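Local coordinates for putative peptidyl-arginine deiminase family protein (Campylobacter jejuni subsp. jejuni serotype O:2, PDB 6B10) that probably catalyses the hydrolytic deimination of agmatine to N-carbamoylputrescine, a step in polyamine biosynthesis, at residues 56-61 and 131-136; 218-223 and 241-246; 309-314 and 318-323; 163-168 and 176-181. All coordinates share one frame; numbering follows the deposited sequence.

The four contacts show how one chain packs helices and loops on its small sheets through modest, mostly apolar contacts. Contacts 1 and 2 each set the C-terminal end of a helix against a strand, and lie on opposite sides of the chain's centre, about 35 Å apart between centres. Contact 3 is the most central, about 23 Å from each between centres, and its segment 318-323 contains H322 and C323. Contact 4 packs two successive helices, about 28 Å from contact 3 between centres. The bound potassium ion, at F91, D106 and F107, is about 13 Å from the side chain of F133 in contact 1 and about 12 Å from that of N168 in contact 4.

Contact 1 (56-61 and 131-136); sequences KVLLIA and EKFKEE
Strand 56-61, an inner strand of the sheet it forms with 19-25, 76-80 and 326-329, meets the C-terminal end of helix 120-133 through a single leucine, L58, which is touched by K132 and F133. The backbones stay well apart, with 10.7 Å between L58 CA and K132 CA, so long side chains have to span the gap. L58 reaches out with CG anti to the backbone N (chi1 180°), presenting both methyls to the aliphatic part of the lysine. Its CD2 lies 3.8 Å from K132 CD, while CD1 sits 4.0 Å from K132 CE. The two side chains run past one another in opposite directions, so the leucine methyls lie alongside the far methylenes of K132 and the charged end turns aside from them. The K132 chain is extended until it bends at its last torsion (chi4 72°), and NZ forms a salt bridge with E77 on the adjacent strand 76-80. In the alpha/beta propeller of the guanidino-group-modifying enzymes, helices cover small sheets, and here the sheet is met by a helix end containing a wider pi-type turn at 131-133. L58 CD2 also meets the F133 ring obliquely, 4.1 Å from its CZ. The same ring has an edge-to-face contact with F129 and a cation-pi contact with R328, which belongs to strand 326-329 of that sheet. Just beyond F133 the chain leaves the helix at K134, where phi turns positive (54°), and E135 then forms salt bridges with R328 and R333.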
loop_
_atom_site.group_PDB
_atom_site.type_symbol
_atom_site.label_atom_id
_atom_site.label_comp_id
_atom_site.label_asym_id
_atom_site.label_seq_id
_atom_site.Cartn_x
_atom_site.Cartn_y
_atom_site.Cartn_z
ATOM N N LYS A 56 -15.415 -7.230 0.413
ATOM C CA LYS A 56 -14.964 -8.409 1.136
ATOM C C LYS A 56 -13.552 -8.220 1.660
ATOM O O LYS A 56 -12.743 -7.503 1.071
ATOM C CB LYS A 56 -15.022 -9.658 0.263
ATOM C CG LYS A 56 -16.427 -10.136 -0.034
ATOM C CD LYS A 56 -16.393 -11.354 -0.943
ATOM C CE LYS A 56 -16.162 -10.969 -2.393
ATOM N NZ LYS A 56 -15.864 -12.177 -3.207
ATOM N N VAL A 57 -13.272 -8.875 2.777
ATOM C CA VAL A 57 -11.964 -8.861 3.390
ATOM C C VAL A 57 -11.517 -10.309 3.555
ATOM O O VAL A 57 -12.310 -11.165 3.958
ATOM C CB VAL A 57 -12.020 -8.182 4.780
ATOM C CG1 VAL A 57 -10.675 -8.271 5.495
ATOM C CG2 VAL A 57 -12.457 -6.728 4.650
ATOM N N LEU A 58 -10.252 -10.572 3.241
ATOM C CA LEU A 58 -9.643 -11.880 3.452
ATOM C C LEU A 58 -8.529 -11.758 4.483
ATOM O O LEU A 58 -7.598 -10.975 4.304
ATOM C CB LEU A 58 -9.074 -12.426 2.140
ATOM C CG LEU A 58 -8.395 -13.801 2.219
ATOM C CD1 LEU A 58 -9.358 -14.861 2.725
ATOM C CD2 LEU A 58 -7.838 -14.209 0.865
ATOM N N LEU A 59 -8.625 -12.536 5.558
ATOM C CA LEU A 59 -7.622 -12.533 6.619
ATOM C C LEU A 59 -6.820 -13.822 6.583
ATOM O O LEU A 59 -7.391 -14.908 6.581
ATOM C CB LEU A 59 -8.295 -12.396 7.980
ATOM C CG LEU A 59 -9.205 -11.187 8.190
ATOM C CD1 LEU A 59 -9.890 -11.286 9.544
ATOM C CD2 LEU A 59 -8.425 -9.886 8.074
ATOM N N ILE A 60 -5.497 -13.688 6.561
ATOM C CA ILE A 60 -4.577 -14.813 6.472
ATOM C C ILE A 60 -3.891 -14.989 7.824
ATOM O O ILE A 60 -3.354 -14.032 8.368
ATOM C CB ILE A 60 -3.508 -14.560 5.389
ATOM C CG1 ILE A 60 -4.172 -14.271 4.037
ATOM C CG2 ILE A 60 -2.564 -15.749 5.261
ATOM C CD1 ILE A 60 -3.243 -13.664 3.004
ATOM N N ALA A 61 -3.921 -16.210 8.363
ATOM C CA ALA A 61 -3.294 -16.512 9.653
ATOM C C ALA A 61 -3.030 -18.015 9.817
ATOM O O ALA A 61 -3.714 -18.833 9.198
ATOM C CB ALA A 61 -4.167 -16.016 10.792
ATOM N N GLU A 131 -4.545 -22.816 -3.668
ATOM C CA GLU A 131 -5.638 -23.392 -2.883
ATOM C C GLU A 131 -6.939 -22.604 -2.961
ATOM O O GLU A 131 -7.984 -23.169 -3.281
ATOM C CB GLU A 131 -5.227 -23.521 -1.420
ATOM C CG GLU A 131 -3.961 -24.331 -1.196
ATOM C CD GLU A 131 -3.536 -24.330 0.255
ATOM O OE1 GLU A 131 -4.413 -24.135 1.122
ATOM O OE2 GLU A 131 -2.331 -24.521 0.529
ATOM N N LYS A 132 -6.895 -21.306 -2.659
ATOM C CA LYS A 132 -8.129 -20.517 -2.627
ATOM C C LYS A 132 -8.580 -20.040 -4.010
ATOM O O LYS A 132 -9.653 -20.423 -4.474
ATOM C CB LYS A 132 -8.019 -19.329 -1.674
ATOM C CG LYS A 132 -9.365 -18.664 -1.438
ATOM C CD LYS A 132 -9.261 -17.413 -0.594
ATOM C CE LYS A 132 -10.566 -16.630 -0.626
ATOM N NZ LYS A 132 -11.670 -17.276 0.137
ATOM N N PHE A 133 -7.773 -19.204 -4.658
ATOM C CA PHE A 133 -8.163 -18.618 -5.946
ATOM C C PHE A 133 -8.081 -19.624 -7.096
ATOM O O PHE A 133 -8.796 -19.475 -8.091
ATOM C CB PHE A 133 -7.312 -17.386 -6.281
ATOM C CG PHE A 133 -7.316 -16.324 -5.210
ATOM C CD1 PHE A 133 -8.508 -15.871 -4.657
ATOM C CD2 PHE A 133 -6.123 -15.762 -4.768
ATOM C CE1 PHE A 133 -8.512 -14.896 -3.679
ATOM C CE2 PHE A 133 -6.122 -14.780 -3.791
ATOM C CZ PHE A 133 -7.317 -14.349 -3.244
ATOM N N LYS A 134 -7.217 -20.635 -6.959
ATOM C CA LYS A 134 -7.023 -21.667 -7.991
ATOM C C LYS A 134 -6.708 -21.009 -9.328
ATOM O O LYS A 134 -7.465 -21.105 -10.298
ATOM C CB LYS A 134 -8.245 -22.587 -8.083
ATOM C CG LYS A 134 -8.453 -23.416 -6.825
ATOM C CD LYS A 134 -9.827 -24.059 -6.787
ATOM C CE LYS A 134 -10.111 -24.659 -5.418
ATOM N NZ LYS A 134 -11.517 -25.138 -5.312
ATOM N N GLU A 135 -5.564 -20.342 -9.351
ATOM C CA GLU A 135 -5.229 -19.394 -10.393
ATOM C C GLU A 135 -3.728 -19.450 -10.637
ATOM O O GLU A 135 -2.964 -19.780 -9.729
ATOM C CB GLU A 135 -5.655 -17.996 -9.930
ATOM C CG GLU A 135 -5.542 -16.889 -10.965
ATOM C CD GLU A 135 -5.971 -15.534 -10.414
ATOM O OE1 GLU A 135 -7.008 -15.468 -9.712
ATOM O OE2 GLU A 135 -5.277 -14.534 -10.693
ATOM N N GLU A 136 -3.308 -19.136 -11.861
ATOM C CA GLU A 136 -1.882 -19.100 -12.195
ATOM C C GLU A 136 -1.257 -17.873 -11.537
ATOM O O GLU A 136 -1.862 -16.805 -11.506
ATOM C CB GLU A 136 -1.659 -19.052 -13.713
ATOM C CG GLU A 136 -2.325 -20.175 -14.512
ATOM C CD GLU A 136 -1.432 -21.386 -14.740
ATOM O OE1 GLU A 136 -0.608 -21.713 -13.856
ATOM O OE2 GLU A 136 -1.566 -22.019 -15.810
#

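Contact 2 (218-223 and 241-246); sequences NTIAHC and EELKKT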
loop_
_atom_site.group_PDB
_atom_site.type_symbol
_atom_site.label_atom_id
_atom_site.label_comp_id
_atom_site.label_asym_id
_atom_site.label_seq_id
_atom_site.Cartn_x
_atom_site.Cartn_y
_atom_site.Cartn_z
ATOM N N ASN A 218 -5.135 12.610 -12.249
ATOM C CA ASN A 218 -4.503 13.920 -12.382
ATOM C C ASN A 218 -3.858 14.473 -11.118
ATOM O O ASN A 218 -3.310 15.568 -11.156
ATOM C CB ASN A 218 -5.531 14.945 -12.878
ATOM C CG ASN A 218 -6.122 14.575 -14.217
ATOM O OD1 ASN A 218 -7.339 14.527 -14.375
ATOM N ND2 ASN A 218 -5.267 14.300 -15.184
ATOM N N THR A 219 -3.914 13.742 -10.007
ATOM C CA THR A 219 -3.608 14.347 -8.710
ATOM C C THR A 219 -2.723 13.489 -7.814
ATOM O O THR A 219 -2.959 12.288 -7.652
ATOM C CB THR A 219 -4.905 14.657 -7.956
ATOM O OG1 THR A 219 -5.864 15.207 -8.865
ATOM C CG2 THR A 219 -4.658 15.634 -6.827
ATOM N N ILE A 220 -1.721 14.127 -7.217
ATOM C CA ILE A 220 -0.829 13.483 -6.271
ATOM C C ILE A 220 -0.970 14.117 -4.891
ATOM O O ILE A 220 -0.829 15.340 -4.735
ATOM C CB ILE A 220 0.641 13.578 -6.717
ATOM C CG1 ILE A 220 0.845 12.765 -7.995
ATOM C CG2 ILE A 220 1.563 13.056 -5.619
ATOM C CD1 ILE A 220 2.196 12.950 -8.649
ATOM N N ALA A 221 -1.246 13.276 -3.897
ATOM C CA ALA A 221 -1.268 13.696 -2.508
ATOM C C ALA A 221 0.079 13.343 -1.922
ATOM O O ALA A 221 0.552 12.227 -2.123
ATOM C CB ALA A 221 -2.374 12.981 -1.749
ATOM N N HIS A 222 0.692 14.277 -1.193
ATOM C CA HIS A 222 2.067 14.110 -0.729
ATOM C C HIS A 222 2.315 14.743 0.639
ATOM O O HIS A 222 1.742 15.782 0.984
ATOM C CB HIS A 222 3.073 14.672 -1.754
ATOM C CG HIS A 222 3.046 16.167 -1.890
ATOM N ND1 HIS A 222 3.774 17.004 -1.070
ATOM C CD2 HIS A 222 2.381 16.973 -2.750
ATOM C CE1 HIS A 222 3.545 18.261 -1.411
ATOM N NE2 HIS A 222 2.704 18.268 -2.428
ATOM N N CYS A 223 3.191 14.102 1.404
ATOM C CA CYS A 223 3.567 14.588 2.717
ATOM C C CYS A 223 4.230 15.944 2.632
ATOM O O CYS A 223 4.937 16.243 1.676
ATOM C CB CYS A 223 4.506 13.604 3.404
ATOM S SG CYS A 223 3.692 12.048 3.786
ATOM N N GLU A 241 9.096 20.480 -4.391
ATOM C CA GLU A 241 9.603 21.139 -5.599
ATOM C C GLU A 241 9.709 20.176 -6.778
ATOM O O GLU A 241 9.310 20.520 -7.892
ATOM C CB GLU A 241 10.959 21.808 -5.328
ATOM C CG GLU A 241 10.885 23.018 -4.401
ATOM C CD GLU A 241 9.923 24.082 -4.901
ATOM O OE1 GLU A 241 9.841 24.275 -6.131
ATOM O OE2 GLU A 241 9.241 24.721 -4.067
ATOM N N GLU A 242 10.244 18.978 -6.529
ATOM C CA GLU A 242 10.255 17.909 -7.530
ATOM C C GLU A 242 8.859 17.634 -8.081
ATOM O O GLU A 242 8.657 17.561 -9.292
ATOM C CB GLU A 242 10.777 16.610 -6.923
ATOM C CG GLU A 242 12.245 16.344 -7.131
ATOM C CD GLU A 242 12.661 15.061 -6.456
ATOM O OE1 GLU A 242 12.906 14.063 -7.162
ATOM O OE2 GLU A 242 12.711 15.041 -5.210
ATOM N N LEU A 243 7.893 17.482 -7.179
ATOM C CA LEU A 243 6.529 17.157 -7.579
ATOM C C LEU A 243 5.876 18.293 -8.357
ATOM O O LEU A 243 5.023 18.046 -9.205
ATOM C CB LEU A 243 5.686 16.773 -6.359
ATOM C CG LEU A 243 6.043 15.418 -5.721
ATOM C CD1 LEU A 243 5.265 15.202 -4.436
ATOM C CD2 LEU A 243 5.788 14.274 -6.682
ATOM N N LYS A 244 6.291 19.529 -8.089
ATOM C CA LYS A 244 5.791 20.674 -8.853
ATOM C C LYS A 244 6.229 20.640 -10.315
ATOM O O LYS A 244 5.550 21.200 -11.169
ATOM C CB LYS A 244 6.192 22.000 -8.187
ATOM C CG LYS A 244 5.297 22.350 -7.012
ATOM C CD LYS A 244 5.990 23.232 -5.991
ATOM C CE LYS A 244 6.238 24.627 -6.530
ATOM N NZ LYS A 244 6.631 25.543 -5.425
ATOM N N LYS A 245 7.345 19.973 -10.602
ATOM C CA LYS A 245 7.830 19.828 -11.986
ATOM C C LYS A 245 7.045 18.818 -12.822
ATOM O O LYS A 245 7.119 18.858 -14.047
ATOM C CB LYS A 245 9.317 19.437 -12.019
ATOM C CG LYS A 245 10.291 20.606 -11.985
ATOM C CD LYS A 245 10.687 21.002 -10.575
ATOM C CE LYS A 245 11.944 21.860 -10.582
ATOM N NZ LYS A 245 12.486 22.075 -9.211
ATOM N N THR A 246 6.301 17.917 -12.177
ATOM C CA THR A 246 5.595 16.846 -12.894
ATOM C C THR A 246 4.363 17.336 -13.661
ATOM O O THR A 246 3.928 16.689 -14.609
ATOM C CB THR A 246 5.132 15.724 -11.940
ATOM O OG1 THR A 246 4.209 16.256 -10.980
ATOM C CG2 THR A 246 6.314 15.088 -11.217
#
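The carbonyl oxygen of L243, the residue that meets I220 and H222 of the strand, is gripped twice, near the C-terminal part of its helix, by the backbone and the side chain of one threonine. T246 OG1 donates to L243 O over 2.6 Å, from a position tilted somewhat out of the carbonyl plane, and T246 N reaches the same L243 O at 3.2 Å. While the carbonyl is held in this way, the leucine side chain points to the strand. Its CD1 methyl is 3.5 Å from H222 CB and equally near the first ring carbon CG, so it presses on the root of the imidazole, coming to the ring obliquely. H222 and L243 run past each other in opposite directions. The histidine has its CG between the backbone N and the carbonyl carbon (chi1 69°), a crowded position, and its ring is tied down on the strand by a bond of 3.1 Å from H222 ND1 to C223 O. That bond is fairly straight at hydrogen (156°), although the donor stands well above the carbonyl plane. The second leucine methyl, L243 CD2, faces I220 CD1 at 4.3 Å, a looser apolar touch that continues the contact along the strand. All three touching residues are buried. Strand 219-224 and the parallel strand 249-254, with helix 233-244 connecting them, form a beta-alpha-beta unit. L243 also rests on L250 of the second strand and on L194 of strand 190-194, while strand 212-216 flanks 219-224 on its other edge.

Contact 3 (309-314 and 318-323); sequences VDARVF and NGSLHC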
loop_
_atom_site.group_PDB
_atom_site.type_symbol
_atom_site.label_atom_id
_atom_site.label_comp_id
_atom_site.label_asym_id
_atom_site.label_seq_id
_atom_site.Cartn_x
_atom_site.Cartn_y
_atom_site.Cartn_z
ATOM N N VAL A 309 -9.055 5.809 10.519
ATOM C CA VAL A 309 -8.874 4.667 11.414
ATOM C C VAL A 309 -7.609 4.903 12.214
ATOM O O VAL A 309 -6.547 5.155 11.651
ATOM C CB VAL A 309 -8.744 3.341 10.634
ATOM C CG1 VAL A 309 -8.260 2.222 11.539
ATOM C CG2 VAL A 309 -10.073 2.974 9.988
ATOM N N ASP A 310 -7.742 4.837 13.534
ATOM C CA ASP A 310 -6.628 5.037 14.445
ATOM C C ASP A 310 -5.504 4.079 14.085
ATOM O O ASP A 310 -5.670 2.869 14.185
ATOM C CB ASP A 310 -7.118 4.801 15.880
ATOM C CG ASP A 310 -6.062 5.083 16.929
ATOM O OD1 ASP A 310 -4.938 5.501 16.594
ATOM O OD2 ASP A 310 -6.368 4.880 18.119
ATOM N N ALA A 311 -4.371 4.621 13.654
ATOM C CA ALA A 311 -3.261 3.811 13.137
ATOM C C ALA A 311 -2.020 3.827 14.027
ATOM O O ALA A 311 -0.971 3.320 13.630
ATOM C CB ALA A 311 -2.891 4.277 11.736
ATOM N N ARG A 312 -2.141 4.386 15.225
ATOM C CA ARG A 312 -0.986 4.579 16.113
ATOM C C ARG A 312 -0.252 3.289 16.467
ATOM O O ARG A 312 0.976 3.249 16.463
ATOM C CB ARG A 312 -1.424 5.279 17.400
ATOM C CG ARG A 312 -1.817 6.728 17.189
ATOM C CD ARG A 312 -2.305 7.341 18.477
ATOM N NE ARG A 312 -3.512 6.665 18.946
ATOM C CZ ARG A 312 -4.010 6.764 20.172
ATOM N NH1 ARG A 312 -3.414 7.520 21.082
ATOM N NH2 ARG A 312 -5.118 6.110 20.485
ATOM N N VAL A 313 -1.005 2.236 16.758
ATOM C CA VAL A 313 -0.407 0.978 17.205
ATOM C C VAL A 313 0.408 0.346 16.075
ATOM O O VAL A 313 1.499 -0.183 16.313
ATOM C CB VAL A 313 -1.471 -0.007 17.726
ATOM C CG1 VAL A 313 -0.813 -1.267 18.272
ATOM C CG2 VAL A 313 -2.309 0.646 18.811
ATOM N N PHE A 314 -0.113 0.438 14.847
ATOM C CA PHE A 314 0.589 -0.048 13.651
ATOM C C PHE A 314 2.015 0.498 13.558
ATOM O O PHE A 314 2.938 -0.222 13.171
ATOM C CB PHE A 314 -0.164 0.344 12.368
ATOM C CG PHE A 314 -1.446 -0.406 12.139
ATOM C CD1 PHE A 314 -2.645 0.054 12.662
ATOM C CD2 PHE A 314 -1.463 -1.546 11.349
ATOM C CE1 PHE A 314 -3.831 -0.623 12.433
ATOM C CE2 PHE A 314 -2.644 -2.227 11.113
ATOM C CZ PHE A 314 -3.830 -1.765 11.655
ATOM N N ASN A 318 6.721 0.033 12.451
ATOM C CA ASN A 318 7.173 0.822 11.298
ATOM C C ASN A 318 6.332 0.696 10.025
ATOM O O ASN A 318 6.863 0.685 8.920
ATOM C CB ASN A 318 8.647 0.528 10.998
ATOM C CG ASN A 318 9.522 0.622 12.234
ATOM O OD1 ASN A 318 10.191 -0.344 12.607
ATOM N ND2 ASN A 318 9.513 1.781 12.886
ATOM N N GLY A 319 5.018 0.636 10.187
ATOM C CA GLY A 319 4.109 0.669 9.052
ATOM C C GLY A 319 2.762 1.217 9.460
ATOM O O GLY A 319 2.502 1.428 10.639
ATOM N N SER A 320 1.901 1.452 8.481
ATOM C CA SER A 320 0.573 1.972 8.757
ATOM C C SER A 320 -0.428 1.208 7.888
ATOM O O SER A 320 -0.111 0.117 7.427
ATOM C CB SER A 320 0.550 3.488 8.531
ATOM O OG SER A 320 -0.680 4.051 8.945
ATOM N N LEU A 321 -1.614 1.768 7.664
ATOM C CA LEU A 321 -2.729 1.023 7.063
ATOM C C LEU A 321 -2.385 0.388 5.720
ATOM O O LEU A 321 -2.638 -0.800 5.531
ATOM C CB LEU A 321 -3.979 1.901 6.914
ATOM C CG LEU A 321 -4.568 2.546 8.181
ATOM C CD1 LEU A 321 -5.778 3.390 7.821
ATOM C CD2 LEU A 321 -4.943 1.511 9.239
ATOM N N HIS A 322 -1.807 1.168 4.803
ATOM C CA HIS A 322 -1.504 0.686 3.444
ATOM C C HIS A 322 -0.503 -0.469 3.465
ATOM O O HIS A 322 -0.644 -1.422 2.710
ATOM C CB HIS A 322 -0.963 1.825 2.566
ATOM C CG HIS A 322 -0.947 1.519 1.098
ATOM N ND1 HIS A 322 0.222 1.398 0.377
ATOM C CD2 HIS A 322 -1.952 1.327 0.210
ATOM C CE1 HIS A 322 -0.062 1.137 -0.886
ATOM N NE2 HIS A 322 -1.376 1.088 -1.015
ATOM N N CYS A 323 0.503 -0.371 4.333
ATOM C CA CYS A 323 1.525 -1.418 4.481
ATOM C C CYS A 323 0.952 -2.756 4.946
ATOM O O CYS A 323 1.494 -3.810 4.633
ATOM C CB CYS A 323 2.606 -0.979 5.486
ATOM S SG CYS A 323 3.532 0.504 5.031
#
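The chain turns back on itself so that F314 CA and S320 CA come within 5.3 Å, yet no hydrogen bond joins the two segments, and the carbonyl oxygens F314 O and G319 O lie 3.1 Å apart, two acceptors with no bond between them. Most of the contact is apolar packing, part of it F314 CB against the backbone at G319 and S320. L321, with CG anti to its carbonyl carbon (chi1 -58°), pushes its CD2 methyl over one face of the F314 ring, 4.0 Å from F314 CE1, the two side chains crossing at about a right angle. Both branches of L321 also touch V309 from one side: L321 CD1 is 4.1 Å from V309 CB, and CD2 is equally far from V309 CG1. The ring of F314 meets Y44 as well, at helix 37-52. Nearer the turn, A311 CB packs against S320 OG at 3.6 Å, and that hydroxyl is satisfied by a hydrogen bond with the hydroxyl of Y285. At the turn out of the strand, R312 grips D310 side-on, with R312 NE 3.0 Å from D310 OD1 and R312 NH2 2.9 Å from D310 OD2. Both bonds lie near the guanidinium plane and use the syn sides of the carboxylate, which should fix the rotation of the guanidinium group. Segment 318-323 ends with H322, hydrogen-bonded to D209 and E15, and C323, whose backbone N is held by N272. A His-Cys pair in a buried loop between the last strands is consistent with the cysteine-bearing active-site loop of agmatine deiminases.

Contact 4 (163-168 and 176-181); sequences CLLNEN and TQIDTK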
loop_
_atom_site.group_PDB
_atom_site.type_symbol
_atom_site.label_atom_id
_atom_site.label_comp_id
_atom_site.label_asym_id
_atom_site.label_seq_id
_atom_site.Cartn_x
_atom_site.Cartn_y
_atom_site.Cartn_z
ATOM N N CYS A 163 14.645 3.502 -3.198
ATOM C CA CYS A 163 14.125 2.139 -3.061
ATOM C C CYS A 163 14.741 1.158 -4.055
ATOM O O CYS A 163 15.549 0.308 -3.684
ATOM C CB CYS A 163 12.602 2.123 -3.232
ATOM S SG CYS A 163 11.710 3.192 -2.091
ATOM N N LEU A 164 14.363 1.296 -5.321
ATOM C CA LEU A 164 14.559 0.237 -6.313
ATOM C C LEU A 164 16.001 0.105 -6.792
ATOM O O LEU A 164 16.420 -0.975 -7.206
ATOM C CB LEU A 164 13.628 0.463 -7.507
ATOM C CG LEU A 164 12.135 0.493 -7.161
ATOM C CD1 LEU A 164 11.332 1.082 -8.308
ATOM C CD2 LEU A 164 11.629 -0.895 -6.801
ATOM N N LEU A 165 16.754 1.199 -6.735
ATOM C CA LEU A 165 18.168 1.185 -7.104
ATOM C C LEU A 165 18.995 0.487 -6.028
ATOM O O LEU A 165 19.979 -0.192 -6.331
ATOM C CB LEU A 165 18.675 2.614 -7.335
ATOM C CG LEU A 165 17.871 3.447 -8.345
ATOM C CD1 LEU A 165 18.586 4.751 -8.666
ATOM C CD2 LEU A 165 17.601 2.664 -9.620
ATOM N N ASN A 166 18.578 0.654 -4.776
ATOM C CA ASN A 166 19.198 -0.030 -3.649
ATOM C C ASN A 166 18.898 -1.532 -3.645
ATOM O O ASN A 166 19.804 -2.346 -3.457
ATOM C CB ASN A 166 18.715 0.598 -2.340
ATOM C CG ASN A 166 19.369 -0.014 -1.115
ATOM O OD1 ASN A 166 20.529 -0.428 -1.156
ATOM N ND2 ASN A 166 18.628 -0.065 -0.012
ATOM N N GLU A 167 17.631 -1.886 -3.857
ATOM C CA GLU A 167 17.173 -3.280 -3.765
ATOM C C GLU A 167 17.767 -4.180 -4.851
ATOM O O GLU A 167 18.135 -5.323 -4.579
ATOM C CB GLU A 167 15.643 -3.344 -3.820
ATOM N N ASN A 168 17.858 -3.660 -6.073
ATOM C CA ASN A 168 18.395 -4.414 -7.207
ATOM C C ASN A 168 19.848 -4.028 -7.474
ATOM O O ASN A 168 20.470 -4.510 -8.423
ATOM C CB ASN A 168 17.548 -4.179 -8.464
ATOM C CG ASN A 168 16.102 -4.628 -8.297
ATOM O OD1 ASN A 168 15.729 -5.730 -8.709
ATOM N ND2 ASN A 168 15.280 -3.777 -7.689
ATOM N N THR A 176 18.489 3.355 -15.901
ATOM C CA THR A 176 17.892 3.310 -17.244
ATOM C C THR A 176 17.356 1.911 -17.571
ATOM O O THR A 176 16.287 1.764 -18.183
ATOM C CB THR A 176 18.919 3.739 -18.317
ATOM O OG1 THR A 176 19.258 5.116 -18.124
ATOM C CG2 THR A 176 18.378 3.562 -19.733
ATOM N N GLN A 177 18.105 0.894 -17.157
ATOM C CA GLN A 177 17.713 -0.498 -17.360
ATOM C C GLN A 177 16.554 -0.890 -16.456
ATOM O O GLN A 177 15.612 -1.547 -16.900
ATOM C CB GLN A 177 18.903 -1.429 -17.124
ATOM C CG GLN A 177 19.890 -1.436 -18.281
ATOM C CD GLN A 177 21.167 -2.197 -17.970
ATOM O OE1 GLN A 177 21.550 -2.355 -16.809
ATOM N NE2 GLN A 177 21.837 -2.666 -19.014
ATOM N N ILE A 178 16.639 -0.497 -15.190
ATOM C CA ILE A 178 15.569 -0.738 -14.225
ATOM C C ILE A 178 14.306 0.008 -14.654
ATOM O O ILE A 178 13.210 -0.547 -14.610
ATOM C CB ILE A 178 15.992 -0.318 -12.803
ATOM C CG1 ILE A 178 17.048 -1.289 -12.264
ATOM C CG2 ILE A 178 14.798 -0.298 -11.855
ATOM C CD1 ILE A 178 17.840 -0.753 -11.089
ATOM N N ASP A 179 14.482 1.255 -15.076
ATOM C CA ASP A 179 13.405 2.053 -15.642
ATOM C C ASP A 179 12.751 1.320 -16.820
ATOM O O ASP A 179 11.533 1.142 -16.847
ATOM C CB ASP A 179 13.946 3.413 -16.092
ATOM C CG ASP A 179 12.866 4.334 -16.614
ATOM O OD1 ASP A 179 12.254 5.051 -15.798
ATOM O OD2 ASP A 179 12.645 4.361 -17.843
ATOM N N THR A 180 13.567 0.887 -17.779
ATOM C CA THR A 180 13.074 0.174 -18.971
ATOM C C THR A 180 12.379 -1.139 -18.599
ATOM O O THR A 180 11.304 -1.445 -19.122
ATOM C CB THR A 180 14.224 -0.098 -19.975
ATOM O OG1 THR A 180 14.778 1.150 -20.407
ATOM C CG2 THR A 180 13.738 -0.869 -21.205
ATOM N N LYS A 181 12.978 -1.899 -17.687
ATOM C CA LYS A 181 12.386 -3.162 -17.247
ATOM C C LYS A 181 11.030 -2.933 -16.584
ATOM O O LYS A 181 10.066 -3.636 -16.879
ATOM C CB LYS A 181 13.314 -3.892 -16.276
ATOM C CG LYS A 181 12.797 -5.245 -15.822
ATOM C CD LYS A 181 13.869 -6.011 -15.068
#
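I178 sets its CD1 methyl against the end of helix 161-167, between L165 and N168, the residue just after the helix. L165 comes obliquely across the isoleucine, so the touch is between branch ends, with L165 CD2 3.7 Å from I178 CD1. The isoleucine reaches this far because CG1 lies anti to the carbonyl carbon (chi1 -71°) and the chain is extended beyond it (chi2 162°). The same CD1 methyl lies 4.1 Å from L164 O and 4.3 Å from N168 CB, which places it over the carbonyl at the helix's C-terminal turn. The two elements are successive helices, 161-167 and 175-186, packed close, with L165 CA and I178 CA 7.8 Å apart, and W193 of strand 190-194 touches L164, L165 and I178 alike. N168 closes the end of the first helix: its ND2 bonds to L164 O over 3.1 Å, nearly straight at hydrogen (166°) and on a lone pair in the carbonyl plane, while N168 N bonds to L164 O as well. These bonds fix N168, whose CB lies beside the methyl, and ND2 also donates to I143 O. On the second helix, D179 forms a hydrogen bond with the indole N-H of W193.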